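Local coordinates for MOG1 protein (Saccharomyces cerevisiae, PDB 1JHS), which binds the Ran GTPase Gsp1 and takes part in nuclear protein import and poly(A)+ mRNA export, at residues K4-Y9 against T15-G20; D60-V65 against Q75-D80; V128-L133 against D139-I144. The protein carries 1 engineered substitution. All blocks are in the same frame, centred on the assembly; numbering follows the deposited sequence.

Contact 1 (K4-Y9 against T15-G20)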
ATOM      1  N   LYS A   4      -6.171  11.023   9.304  1.00 22.75           N
ATOM      2  CA  LYS A   4      -6.791  10.845  10.610  1.00 23.23           C
ATOM      3  C   LYS A   4      -6.701   9.415  11.133  1.00 22.47           C
ATOM      4  O   LYS A   4      -6.683   8.460  10.370  1.00 21.77           O
ATOM      5  CB  LYS A   4      -8.243  11.277  10.538  1.00 24.78           C
ATOM      6  CG  LYS A   4      -8.991  10.554   9.449  1.00 26.79           C
ATOM      7  CD  LYS A   4     -10.424  11.019   9.359  1.00 28.57           C
ATOM      8  CE  LYS A   4     -11.146  10.156   8.364  1.00 28.67           C
ATOM      9  NZ  LYS A   4     -12.584  10.530   8.294  1.00 29.78           N
ATOM     10  N   GLU A   5      -6.661   9.284  12.451  1.00 21.92           N
ATOM     11  CA  GLU A   5      -6.560   7.978  13.079  1.00 21.37           C
ATOM     12  C   GLU A   5      -7.777   7.104  12.839  1.00 20.59           C
ATOM     13  O   GLU A   5      -8.914   7.574  12.840  1.00 20.27           O
ATOM     14  CB  GLU A   5      -6.328   8.131  14.587  1.00 22.52           C
ATOM     15  CG  GLU A   5      -6.283   6.807  15.325  1.00 24.22           C
ATOM     16  CD  GLU A   5      -5.850   6.934  16.777  1.00 25.16           C
ATOM     17  OE1 GLU A   5      -6.347   6.149  17.599  1.00 26.25           O
ATOM     18  OE2 GLU A   5      -5.011   7.805  17.099  1.00 26.33           O
ATOM     19  N   VAL A   6      -7.535   5.824  12.604  1.00 19.26           N
ATOM     20  CA  VAL A   6      -8.632   4.885  12.401  1.00 18.53           C
ATOM     21  C   VAL A   6      -8.337   3.650  13.204  1.00 18.38           C
ATOM     22  O   VAL A   6      -7.172   3.349  13.488  1.00 17.88           O
ATOM     23  CB  VAL A   6      -8.800   4.429  10.917  1.00 18.13           C
ATOM     24  CG1 VAL A   6      -9.389   5.541  10.071  1.00 18.24           C
ATOM     25  CG2 VAL A   6      -7.473   3.964  10.364  1.00 17.91           C
ATOM     26  N   GLU A   7      -9.398   2.939  13.565  1.00 18.27           N
ATOM     27  CA  GLU A   7      -9.276   1.695  14.303  1.00 18.50           C
ATOM     28  C   GLU A   7      -9.473   0.544  13.336  1.00 17.93           C
ATOM     29  O   GLU A   7     -10.433   0.534  12.562  1.00 17.63           O
ATOM     30  CB  GLU A   7     -10.339   1.593  15.389  1.00 19.72           C
ATOM     31  CG  GLU A   7     -10.061   2.452  16.590  1.00 21.21           C
ATOM     32  CD  GLU A   7     -10.980   2.114  17.750  1.00 22.39           C
ATOM     33  OE1 GLU A   7     -11.901   1.265  17.593  1.00 23.08           O
ATOM     34  OE2 GLU A   7     -10.777   2.691  18.824  1.00 23.15           O
ATOM     35  N   LEU A   8      -8.559  -0.421  13.372  1.00 17.35           N
ATOM     36  CA  LEU A   8      -8.666  -1.570  12.495  1.00 16.74           C
ATOM     37  C   LEU A   8      -8.905  -2.834  13.315  1.00 16.46           C
ATOM     38  O   LEU A   8      -8.580  -2.886  14.496  1.00 16.25           O
ATOM     39  CB  LEU A   8      -7.372  -1.765  11.695  1.00 16.27           C
ATOM     40  CG  LEU A   8      -6.798  -0.593  10.901  1.00 16.75           C
ATOM     41  CD1 LEU A   8      -5.661  -1.136  10.037  1.00 16.72           C
ATOM     42  CD2 LEU A   8      -7.853   0.036  10.020  1.00 16.55           C
ATOM     43  N   TYR A   9      -9.457  -3.851  12.665  1.00 16.29           N
ATOM     44  CA  TYR A   9      -9.684  -5.132  13.319  1.00 16.43           C
ATOM     45  C   TYR A   9     -10.362  -5.004  14.694  1.00 17.15           C
ATOM     46  O   TYR A   9      -9.847  -5.486  15.721  1.00 17.04           O
ATOM     47  CB  TYR A   9      -8.342  -5.864  13.451  1.00 15.35           C
ATOM     48  CG  TYR A   9      -7.595  -5.991  12.135  1.00 13.98           C
ATOM     49  CD1 TYR A   9      -6.492  -5.178  11.846  1.00 13.64           C
ATOM     50  CD2 TYR A   9      -8.019  -6.892  11.149  1.00 13.92           C
ATOM     51  CE1 TYR A   9      -5.837  -5.255  10.617  1.00 13.16           C
ATOM     52  CE2 TYR A   9      -7.371  -6.982   9.924  1.00 13.60           C
ATOM     53  CZ  TYR A   9      -6.273  -6.160   9.654  1.00 13.31           C
ATOM     54  OH  TYR A   9      -5.629  -6.260   8.428  1.00 12.56           O
ATOM     55  N   THR A  15      -3.951   3.117  12.854  1.00 11.68           N
ATOM     56  CA  THR A  15      -3.022   3.710  11.902  1.00 11.45           C
ATOM     57  C   THR A  15      -3.794   4.927  11.415  1.00 11.26           C
ATOM     58  O   THR A  15      -4.739   5.363  12.095  1.00 11.24           O
ATOM     59  CB  THR A  15      -2.644   2.734  10.741  1.00 11.71           C
ATOM     60  OG1 THR A  15      -1.685   3.374   9.879  1.00 11.42           O
ATOM     61  CG2 THR A  15      -3.870   2.324   9.937  1.00 11.46           C
ATOM     62  N   VAL A  16      -3.415   5.497  10.278  1.00 11.07           N
ATOM     63  CA  VAL A  16      -4.158   6.662   9.790  1.00 10.62           C
ATOM     64  C   VAL A  16      -4.513   6.479   8.333  1.00 10.60           C
ATOM     65  O   VAL A  16      -3.868   5.692   7.642  1.00  9.95           O
ATOM     66  CB  VAL A  16      -3.321   7.956   9.914  1.00 10.68           C
ATOM     67  CG1 VAL A  16      -2.959   8.206  11.369  1.00 10.25           C
ATOM     68  CG2 VAL A  16      -2.028   7.838   9.062  1.00 10.55           C
ATOM     69  N   VAL A  17      -5.574   7.169   7.891  1.00 10.83           N
ATOM     70  CA  VAL A  17      -5.971   7.181   6.486  1.00 11.81           C
ATOM     71  C   VAL A  17      -6.417   8.615   6.139  1.00 11.52           C
ATOM     72  O   VAL A  17      -6.763   9.415   7.032  1.00 12.00           O
ATOM     73  CB  VAL A  17      -7.116   6.158   6.125  1.00 12.05           C
ATOM     74  CG1 VAL A  17      -6.718   4.738   6.565  1.00 11.94           C
ATOM     75  CG2 VAL A  17      -8.436   6.592   6.730  1.00 12.19           C
ATOM     76  N   PRO A  18      -6.395   8.977   4.846  1.00 11.10           N
ATOM     77  CA  PRO A  18      -6.806  10.339   4.478  1.00 11.98           C
ATOM     78  C   PRO A  18      -8.289  10.608   4.645  1.00 11.68           C
ATOM     79  O   PRO A  18      -9.107   9.693   4.622  1.00 11.20           O
ATOM     80  CB  PRO A  18      -6.439  10.443   2.991  1.00 11.52           C
ATOM     81  CG  PRO A  18      -5.389   9.371   2.789  1.00 11.39           C
ATOM     82  CD  PRO A  18      -5.923   8.242   3.668  1.00 11.40           C
ATOM     83  N   PRO A  19      -8.651  11.892   4.799  1.00 11.36           N
ATOM     84  CA  PRO A  19     -10.077  12.193   4.934  1.00 12.09           C
ATOM     85  C   PRO A  19     -10.776  11.844   3.605  1.00 11.96           C
ATOM     86  O   PRO A  19     -10.159  11.873   2.532  1.00 11.62           O
ATOM     87  CB  PRO A  19     -10.094  13.692   5.246  1.00 11.78           C
ATOM     88  CG  PRO A  19      -8.757  14.214   4.715  1.00 12.08           C
ATOM     89  CD  PRO A  19      -7.815  13.083   5.055  1.00 11.74           C
ATOM     90  N   GLY A  20     -12.041  11.463   3.683  1.00 12.28           N
ATOM     91  CA  GLY A  20     -12.768  11.120   2.472  1.00 13.04           C
ATOM     92  C   GLY A  20     -12.618   9.665   2.063  1.00 13.45           C
ATOM     93  O   GLY A  20     -13.195   9.247   1.046  1.00 13.40           O
TER

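Contact 2 (D60-V65 against Q75-D80)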
ATOM      1  N   ASP A  60      -3.106  -6.011   5.280  1.00 11.52           N
ATOM      2  CA  ASP A  60      -3.313  -7.452   5.319  1.00 12.39           C
ATOM      3  C   ASP A  60      -2.389  -8.104   6.343  1.00 12.62           C
ATOM      4  O   ASP A  60      -1.184  -7.869   6.329  1.00 12.43           O
ATOM      5  CB  ASP A  60      -3.033  -8.038   3.948  1.00 13.03           C
ATOM      6  CG  ASP A  60      -3.825  -9.310   3.682  1.00 13.92           C
ATOM      7  OD1 ASP A  60      -4.358  -9.907   4.652  1.00 13.97           O
ATOM      8  OD2 ASP A  60      -3.915  -9.704   2.496  1.00 14.20           O
ATOM      9  N   LEU A  61      -2.965  -8.923   7.219  1.00 13.04           N
ATOM     10  CA  LEU A  61      -2.182  -9.613   8.254  1.00 13.60           C
ATOM     11  C   LEU A  61      -1.817 -10.968   7.679  1.00 13.94           C
ATOM     12  O   LEU A  61      -2.680 -11.847   7.535  1.00 13.79           O
ATOM     13  CB  LEU A  61      -3.025  -9.780   9.513  1.00 13.53           C
ATOM     14  CG  LEU A  61      -3.582  -8.474  10.095  1.00 13.46           C
ATOM     15  CD1 LEU A  61      -4.396  -8.788  11.361  1.00 13.53           C
ATOM     16  CD2 LEU A  61      -2.434  -7.515  10.448  1.00 13.30           C
ATOM     17  N   LEU A  62      -0.541 -11.137   7.338  1.00 14.24           N
ATOM     18  CA  LEU A  62      -0.079 -12.368   6.722  1.00 14.92           C
ATOM     19  C   LEU A  62       0.903 -13.142   7.598  1.00 15.59           C
ATOM     20  O   LEU A  62       1.471 -12.610   8.535  1.00 15.31           O
ATOM     21  CB  LEU A  62       0.583 -12.030   5.379  1.00 14.78           C
ATOM     22  CG  LEU A  62      -0.287 -11.259   4.359  1.00 14.73           C
ATOM     23  CD1 LEU A  62       0.534 -10.941   3.098  1.00 15.63           C
ATOM     24  CD2 LEU A  62      -1.495 -12.118   3.993  1.00 15.33           C
ATOM     25  N   GLU A  63       1.105 -14.410   7.288  1.00 16.90           N
ATOM     26  CA  GLU A  63       2.065 -15.197   8.062  1.00 18.13           C
ATOM     27  C   GLU A  63       3.456 -14.688   7.702  1.00 18.19           C
ATOM     28  O   GLU A  63       3.685 -14.228   6.580  1.00 17.99           O
ATOM     29  CB  GLU A  63       1.991 -16.656   7.666  1.00 19.43           C
ATOM     30  CG  GLU A  63       0.665 -17.300   7.854  1.00 22.14           C
ATOM     31  CD  GLU A  63       0.713 -18.718   7.318  1.00 23.53           C
ATOM     32  OE1 GLU A  63       1.831 -19.302   7.377  1.00 24.37           O
ATOM     33  OE2 GLU A  63      -0.334 -19.238   6.841  1.00 24.63           O
ATOM     34  N   THR A  64       4.388 -14.771   8.644  1.00 18.59           N
ATOM     35  CA  THR A  64       5.749 -14.329   8.380  1.00 19.18           C
ATOM     36  C   THR A  64       6.385 -15.181   7.277  1.00 19.47           C
ATOM     37  O   THR A  64       6.267 -16.398   7.293  1.00 19.03           O
ATOM     38  CB  THR A  64       6.655 -14.475   9.630  1.00 19.44           C
ATOM     39  OG1 THR A  64       6.116 -13.706  10.715  1.00 20.35           O
ATOM     40  CG2 THR A  64       8.071 -13.973   9.321  1.00 19.31           C
ATOM     41  N   VAL A  65       7.059 -14.554   6.319  1.00 19.88           N
ATOM     42  CA  VAL A  65       7.720 -15.343   5.300  1.00 20.79           C
ATOM     43  C   VAL A  65       9.125 -15.700   5.817  1.00 21.68           C
ATOM     44  O   VAL A  65       9.784 -14.907   6.503  1.00 21.25           O
ATOM     45  CB  VAL A  65       7.800 -14.599   3.939  1.00 20.39           C
ATOM     46  CG1 VAL A  65       8.614 -13.329   4.061  1.00 19.73           C
ATOM     47  CG2 VAL A  65       8.386 -15.528   2.903  1.00 20.29           C
ATOM     48  N   GLN A  75      10.417  -7.765  -0.761  1.00 10.91           N
ATOM     49  CA  GLN A  75      10.349  -8.135  -2.184  1.00 11.24           C
ATOM     50  C   GLN A  75       9.455  -9.343  -2.400  1.00 11.13           C
ATOM     51  O   GLN A  75       8.727  -9.428  -3.383  1.00 11.25           O
ATOM     52  CB  GLN A  75      11.759  -8.427  -2.726  1.00 11.72           C
ATOM     53  CG  GLN A  75      12.671  -7.193  -2.707  1.00 13.01           C
ATOM     54  CD  GLN A  75      14.092  -7.512  -3.191  1.00 14.04           C
ATOM     55  OE1 GLN A  75      14.769  -8.389  -2.638  1.00 15.07           O
ATOM     56  NE2 GLN A  75      14.534  -6.820  -4.218  1.00 14.82           N
ATOM     57  N   PHE A  76       9.527 -10.294  -1.472  1.00 11.53           N
ATOM     58  CA  PHE A  76       8.722 -11.498  -1.546  1.00 11.56           C
ATOM     59  C   PHE A  76       7.240 -11.132  -1.503  1.00 11.01           C
ATOM     60  O   PHE A  76       6.435 -11.654  -2.287  1.00 10.61           O
ATOM     61  CB  PHE A  76       9.052 -12.414  -0.354  1.00 12.51           C
ATOM     62  CG  PHE A  76       8.157 -13.629  -0.253  1.00 14.55           C
ATOM     63  CD1 PHE A  76       8.479 -14.806  -0.907  1.00 15.27           C
ATOM     64  CD2 PHE A  76       6.961 -13.567   0.468  1.00 15.64           C
ATOM     65  CE1 PHE A  76       7.621 -15.910  -0.856  1.00 15.93           C
ATOM     66  CE2 PHE A  76       6.093 -14.670   0.524  1.00 16.38           C
ATOM     67  CZ  PHE A  76       6.425 -15.837  -0.138  1.00 15.83           C
ATOM     68  N   HIS A  77       6.874 -10.234  -0.574  1.00 10.88           N
ATOM     69  CA  HIS A  77       5.482  -9.842  -0.444  1.00 10.62           C
ATOM     70  C   HIS A  77       5.009  -9.004  -1.601  1.00 10.69           C
ATOM     71  O   HIS A  77       3.829  -9.057  -1.960  1.00 10.34           O
ATOM     72  CB  HIS A  77       5.250  -9.109   0.874  1.00 10.57           C
ATOM     73  CG  HIS A  77       5.276 -10.020   2.059  1.00 10.74           C
ATOM     74  ND1 HIS A  77       4.330 -11.004   2.256  1.00 10.84           N
ATOM     75  CD2 HIS A  77       6.149 -10.125   3.088  1.00 11.13           C
ATOM     76  CE1 HIS A  77       4.621 -11.678   3.357  1.00 11.30           C
ATOM     77  NE2 HIS A  77       5.721 -11.165   3.881  1.00 10.75           N
ATOM     78  N   VAL A  78       5.918  -8.223  -2.174  1.00 10.39           N
ATOM     79  CA  VAL A  78       5.567  -7.417  -3.352  1.00 10.69           C
ATOM     80  C   VAL A  78       5.251  -8.374  -4.516  1.00 11.76           C
ATOM     81  O   VAL A  78       4.258  -8.185  -5.246  1.00 11.47           O
ATOM     82  CB  VAL A  78       6.750  -6.475  -3.782  1.00  9.69           C
ATOM     83  CG1 VAL A  78       6.420  -5.819  -5.147  1.00  9.25           C
ATOM     84  CG2 VAL A  78       6.932  -5.350  -2.754  1.00  8.80           C
ATOM     85  N   GLU A  79       6.106  -9.387  -4.691  1.00 12.98           N
ATOM     86  CA  GLU A  79       5.929 -10.361  -5.779  1.00 14.68           C
ATOM     87  C   GLU A  79       4.548 -11.013  -5.688  1.00 15.46           C
ATOM     88  O   GLU A  79       3.843 -11.142  -6.700  1.00 15.42           O
ATOM     89  CB  GLU A  79       7.036 -11.429  -5.727  1.00 15.23           C
ATOM     90  CG  GLU A  79       6.971 -12.497  -6.834  1.00 16.47           C
ATOM     91  CD  GLU A  79       7.174 -11.943  -8.246  1.00 17.48           C
ATOM     92  OE1 GLU A  79       7.830 -10.893  -8.409  1.00 18.57           O
ATOM     93  OE2 GLU A  79       6.689 -12.574  -9.212  1.00 18.59           O
ATOM     94  N   ASP A  80       4.141 -11.412  -4.482  1.00 16.67           N
ATOM     95  CA  ASP A  80       2.814 -12.021  -4.326  1.00 18.04           C
ATOM     96  C   ASP A  80       1.695 -11.102  -4.799  1.00 18.05           C
ATOM     97  O   ASP A  80       0.697 -11.561  -5.369  1.00 18.81           O
ATOM     98  CB  ASP A  80       2.561 -12.416  -2.873  1.00 19.60           C
ATOM     99  CG  ASP A  80       3.326 -13.659  -2.472  1.00 21.18           C
ATOM    100  OD1 ASP A  80       3.951 -14.282  -3.350  1.00 22.63           O
ATOM    101  OD2 ASP A  80       3.309 -14.026  -1.276  1.00 22.72           O
TER

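Contact 3 (V128-L133 against D139-I144)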
ATOM      1  N   VAL A 128       3.887  -0.125  -1.336  1.00  6.85           N
ATOM      2  CA  VAL A 128       3.830  -1.334  -0.510  1.00  6.75           C
ATOM      3  C   VAL A 128       4.698  -1.166   0.732  1.00  6.56           C
ATOM      4  O   VAL A 128       5.859  -0.771   0.624  1.00  5.78           O
ATOM      5  CB  VAL A 128       4.348  -2.573  -1.270  1.00  6.53           C
ATOM      6  CG1 VAL A 128       4.266  -3.824  -0.367  1.00  6.71           C
ATOM      7  CG2 VAL A 128       3.525  -2.787  -2.542  1.00  6.86           C
ATOM      8  N   ALA A 129       4.132  -1.460   1.901  1.00  6.58           N
ATOM      9  CA  ALA A 129       4.903  -1.386   3.132  1.00  7.14           C
ATOM     10  C   ALA A 129       4.842  -2.722   3.850  1.00  7.56           C
ATOM     11  O   ALA A 129       3.832  -3.419   3.793  1.00  7.73           O
ATOM     12  CB  ALA A 129       4.369  -0.296   4.040  1.00  7.20           C
ATOM     13  N   LEU A 130       5.946  -3.085   4.501  1.00  8.16           N
ATOM     14  CA  LEU A 130       6.006  -4.319   5.273  1.00  8.29           C
ATOM     15  C   LEU A 130       6.332  -3.914   6.699  1.00  8.34           C
ATOM     16  O   LEU A 130       7.234  -3.109   6.913  1.00  8.10           O
ATOM     17  CB  LEU A 130       7.122  -5.223   4.749  1.00  8.31           C
ATOM     18  CG  LEU A 130       7.485  -6.408   5.657  1.00  8.29           C
ATOM     19  CD1 LEU A 130       6.259  -7.360   5.879  1.00  8.28           C
ATOM     20  CD2 LEU A 130       8.650  -7.170   4.999  1.00  8.01           C
ATOM     21  N   ILE A 131       5.575  -4.443   7.659  1.00  8.63           N
ATOM     22  CA  ILE A 131       5.812  -4.198   9.079  1.00  8.58           C
ATOM     23  C   ILE A 131       5.884  -5.614   9.654  1.00  8.82           C
ATOM     24  O   ILE A 131       4.876  -6.317   9.695  1.00  8.62           O
ATOM     25  CB  ILE A 131       4.639  -3.438   9.739  1.00  8.68           C
ATOM     26  CG1 ILE A 131       4.529  -2.037   9.126  1.00  8.39           C
ATOM     27  CG2 ILE A 131       4.896  -3.315  11.239  1.00  9.52           C
ATOM     28  CD1 ILE A 131       3.249  -1.249   9.494  1.00  7.64           C
ATOM     29  N   ARG A 132       7.071  -6.026  10.081  1.00  8.94           N
ATOM     30  CA  ARG A 132       7.234  -7.381  10.608  1.00  9.58           C
ATOM     31  C   ARG A 132       6.930  -7.469  12.100  1.00  9.99           C
ATOM     32  O   ARG A 132       7.639  -6.866  12.908  1.00 10.10           O
ATOM     33  CB  ARG A 132       8.672  -7.849  10.343  1.00  9.77           C
ATOM     34  CG  ARG A 132       9.180  -7.524   8.913  1.00  9.58           C
ATOM     35  CD  ARG A 132      10.291  -8.488   8.486  1.00  9.62           C
ATOM     36  NE  ARG A 132       9.730  -9.788   8.121  1.00 10.18           N
ATOM     37  CZ  ARG A 132      10.455 -10.868   7.823  1.00 10.47           C
ATOM     38  NH1 ARG A 132      11.784 -10.819   7.859  1.00 10.28           N
ATOM     39  NH2 ARG A 132       9.845 -11.986   7.434  1.00 10.85           N
ATOM     40  N   LEU A 133       5.869  -8.189  12.462  1.00 10.26           N
ATOM     41  CA  LEU A 133       5.531  -8.393  13.869  1.00 10.94           C
ATOM     42  C   LEU A 133       6.056  -9.792  14.220  1.00 11.81           C
ATOM     43  O   LEU A 133       5.296 -10.754  14.390  1.00 11.92           O
ATOM     44  CB  LEU A 133       4.024  -8.313  14.074  1.00 11.08           C
ATOM     45  CG  LEU A 133       3.427  -6.945  13.702  1.00 10.96           C
ATOM     46  CD1 LEU A 133       1.925  -6.977  14.001  1.00 11.22           C
ATOM     47  CD2 LEU A 133       4.101  -5.820  14.514  1.00 11.34           C
ATOM     48  N   ASP A 139       3.477 -10.895   9.282  1.00 11.52           N
ATOM     49  CA  ASP A 139       4.081  -9.886   8.406  1.00 10.87           C
ATOM     50  C   ASP A 139       2.879  -9.029   7.964  1.00 10.11           C
ATOM     51  O   ASP A 139       1.970  -9.536   7.289  1.00  9.67           O
ATOM     52  CB  ASP A 139       4.720 -10.523   7.154  1.00 11.26           C
ATOM     53  CG  ASP A 139       6.215 -10.789   7.327  1.00 12.02           C
ATOM     54  OD1 ASP A 139       6.791 -10.284   8.333  1.00 11.76           O
ATOM     55  OD2 ASP A 139       6.816 -11.479   6.453  1.00 12.10           O
ATOM     56  N   VAL A 140       2.840  -7.772   8.412  1.00  9.46           N
ATOM     57  CA  VAL A 140       1.747  -6.871   8.014  1.00  8.64           C
ATOM     58  C   VAL A 140       2.118  -6.240   6.669  1.00  8.66           C
ATOM     59  O   VAL A 140       3.176  -5.615   6.562  1.00  8.48           O
ATOM     60  CB  VAL A 140       1.562  -5.738   9.011  1.00  8.88           C
ATOM     61  CG1 VAL A 140       0.382  -4.833   8.565  1.00  7.77           C
ATOM     62  CG2 VAL A 140       1.321  -6.322  10.409  1.00  8.43           C
ATOM     63  N   VAL A 141       1.250  -6.381   5.659  1.00  8.14           N
ATOM     64  CA  VAL A 141       1.530  -5.787   4.347  1.00  7.98           C
ATOM     65  C   VAL A 141       0.462  -4.723   4.047  1.00  8.38           C
ATOM     66  O   VAL A 141      -0.728  -5.004   4.054  1.00  8.07           O
ATOM     67  CB  VAL A 141       1.572  -6.855   3.214  1.00  8.23           C
ATOM     68  CG1 VAL A 141       1.841  -6.192   1.847  1.00  8.05           C
ATOM     69  CG2 VAL A 141       2.692  -7.877   3.505  1.00  8.08           C
ATOM     70  N   ILE A 142       0.911  -3.492   3.827  1.00  8.70           N
ATOM     71  CA  ILE A 142      -0.009  -2.397   3.521  1.00  8.69           C
ATOM     72  C   ILE A 142       0.193  -2.063   2.049  1.00  8.90           C
ATOM     73  O   ILE A 142       1.337  -1.805   1.635  1.00  9.08           O
ATOM     74  CB  ILE A 142       0.288  -1.128   4.362  1.00  9.24           C
ATOM     75  CG1 ILE A 142       0.156  -1.440   5.864  1.00  9.43           C
ATOM     76  CG2 ILE A 142      -0.729  -0.027   4.017  1.00  9.19           C
ATOM     77  CD1 ILE A 142       0.269  -0.203   6.812  1.00 10.34           C
ATOM     78  N   SER A 143      -0.882  -2.108   1.250  1.00  8.70           N
ATOM     79  CA  SER A 143      -0.763  -1.774  -0.174  1.00  8.55           C
ATOM     80  C   SER A 143      -1.698  -0.621  -0.515  1.00  8.29           C
ATOM     81  O   SER A 143      -2.814  -0.540  -0.000  1.00  8.42           O
ATOM     82  CB  SER A 143      -1.064  -2.986  -1.094  1.00  8.40           C
ATOM     83  OG  SER A 143      -2.258  -3.693  -0.763  1.00 10.01           O
ATOM     84  N   ILE A 144      -1.214   0.297  -1.346  1.00  8.38           N
ATOM     85  CA  ILE A 144      -2.027   1.427  -1.759  1.00  7.96           C
ATOM     86  C   ILE A 144      -1.944   1.442  -3.276  1.00  8.56           C
ATOM     87  O   ILE A 144      -0.872   1.631  -3.840  1.00  8.07           O
ATOM     88  CB  ILE A 144      -1.506   2.773  -1.187  1.00  7.38           C
ATOM     89  CG1 ILE A 144      -1.437   2.707   0.353  1.00  6.81           C
ATOM     90  CG2 ILE A 144      -2.468   3.923  -1.643  1.00  6.64           C
ATOM     91  CD1 ILE A 144      -0.928   4.018   1.061  1.00  6.38           C
TER

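Contact 1 (K4-Y9 against T15-G20)
K4 and V6 pair with V17 and T15 in an antiparallel beta hairpin, strands 4-8 and 13-17, near the N-terminus of the Mog1 fold. The backbone carries the polar part of the contact. K4 and V17 form a hydrogen-bonded pair: K4 N gives to V17 O at 2.8 Å, and V17 N returns to K4 O at 3.0 Å. V6 and T15 form the next such pair, tighter on one side (V6 N to T15 O, 2.9 Å) than on the other (T15 N to V6 O, 3.3 Å). Between them E5 and V16 are a non-hydrogen-bonded pair. Here CA-H groups meet carbonyls, with V16 CA 3.2 Å from K4 O. The short strand axes run at 118°, so the hairpin is strongly twisted.

The apolar part lies on the face of V6, T15 and V17. The side chains of V6 and V17 cross at about a right angle, and V6 CG1 rests 3.6 Å from V17 CG2. T15 turns its methyl CG2 between V6 and L8. Its OG1 is anti to the backbone N (chi1 -178°) and bonds to M175 O of helix 163-178. V6 and L8 also pack on Y37 of strand 34-39, so this face of the hairpin lies against the larger sheet.

Beyond the paired strands, the extended chain of K4 runs alongside P18 and P19, where the chain leaves the strand. Its aliphatic part makes this contact, with K4 CE 4.1 Å from P19 CA.

Contact 2 (D60-V65 against Q75-D80)
The F76 ring carries V65 on one face. Methyl CG2 of V65 stands almost on the ring normal, 3.4 Å from the centroid of F76 and 12° off the perpendicular. This is a CH-pi contact. The H77 ring has F76 CD2 over one face, a neighbour from its own helix. At the edge of the imidazole, near its plane, lies the carbonyl E63 O, 4.2 Å from H77 CE1. V65 CG1 and L62 CD1 come to the same ring obliquely, V65 CG1 at 3.6 Å from H77 NE2 and L62 CD1 at 3.9 Å from H77 ND1.

V65 thus uses both of its methyls. CG2 is anti to the backbone N and CG1 sits between that N and the carbonyl carbon (chi1 62°). The first methyl reaches F76 and the second reaches H77. The side chains of L62 and V65 run alongside that of H77, each pointing the opposite way to it.

The contact joins the end of strand 56-63, and the loop just after it, to helix 70-83. The helix packs on one face of the seven-stranded antiparallel sheet of the Mog1 fold. F76 and H77 are consecutive on it, and both direct their CB toward the strand and loop. H77 also packs on L130 of strand 124-133 and V141 of strand 138-147.

The polar end of the imidazole is used outside the two segments. H77 NE2 hydrogen-bonds to D139 OD2, and the backbone V65 N goes to the same oxygen. This bond would hold the rotation of the H77 ring. It probably means that NE2 carries a proton, since a carboxylate oxygen faces it. The same V65 CG1 that packs on H77 also lies 4.0 Å from F76 CD2.

Contact 3 (V128-L133 against D139-I144)
A129 and I131 pair with I142 and V140 across two antiparallel strands whose short axes lie 4.7 Å apart at 162°, held by four backbone hydrogen bonds. A129 N to I142 O and V140 N to I131 O are both 2.8 Å. The strands form the hairpin 124-133 and 138-147 in the middle of the seven-stranded sheet.

One face carries A129, I131, V140 and I142. I131 CB and V140 CB stand 3.9 Å apart, and the ends of I131 and I142 meet through their CD1 atoms. L133 CD1 reaches V140 CG2 at 3.7 Å. Helix 163-178 lies on this face, with L172 and V176 against A129.

V128, L130, R132, D139 and V141 share the other face, toward helix 70-83. L130 CD1 lies 3.7 Å from D139 CG, so an apolar methyl backs the carboxylate. R132 grips D139 side-on with two nitrogens. R132 NE reaches OD1 of D139 at 3.0 Å and nearly straight (169°), and NH2 reaches OD2 of D139 at 3.2 Å, on the syn lone pair of that oxygen. The bend of R132 at chi3 brings NE and NH2 round to the carboxylate. The guanidinium and carboxylate planes are 41° apart, so the bridge is twisted.

Both charged residues are buried and have further partners. R132 NH1 bonds to K67 O, and D139 OD2 is also hydrogen-bonded to H77 NE2 and V65 N. The arginine and the two extra partners would probably stabilise the carboxylate in its charged form, and the paired bonds limit the rotation of both groups.

Overall arrangement
Contact 3 is core, contact 1 is partly buried, and contact 2 lies at the surface. Contacts 1 and 3 are both antiparallel hairpins, but in different sheets: contact 1 in the three-stranded sheet, contact 3 in the seven-stranded one. Contact 2 joins a strand to a helix and has no hydrogen bond between its segments. It is linked to contact 3, as strands 56-63 and 138-147 are neighbours. D139 N probably hydrogen-bonds to L62 O, and its carboxylate to H77. The centres of contacts 2 and 3 are about 8 Å apart. Contact 1 meets contact 2 through Y9 on L61, and does not touch contact 3. Buried charge is a feature of contact 3; contact 1 relies on backbone bonds and valines.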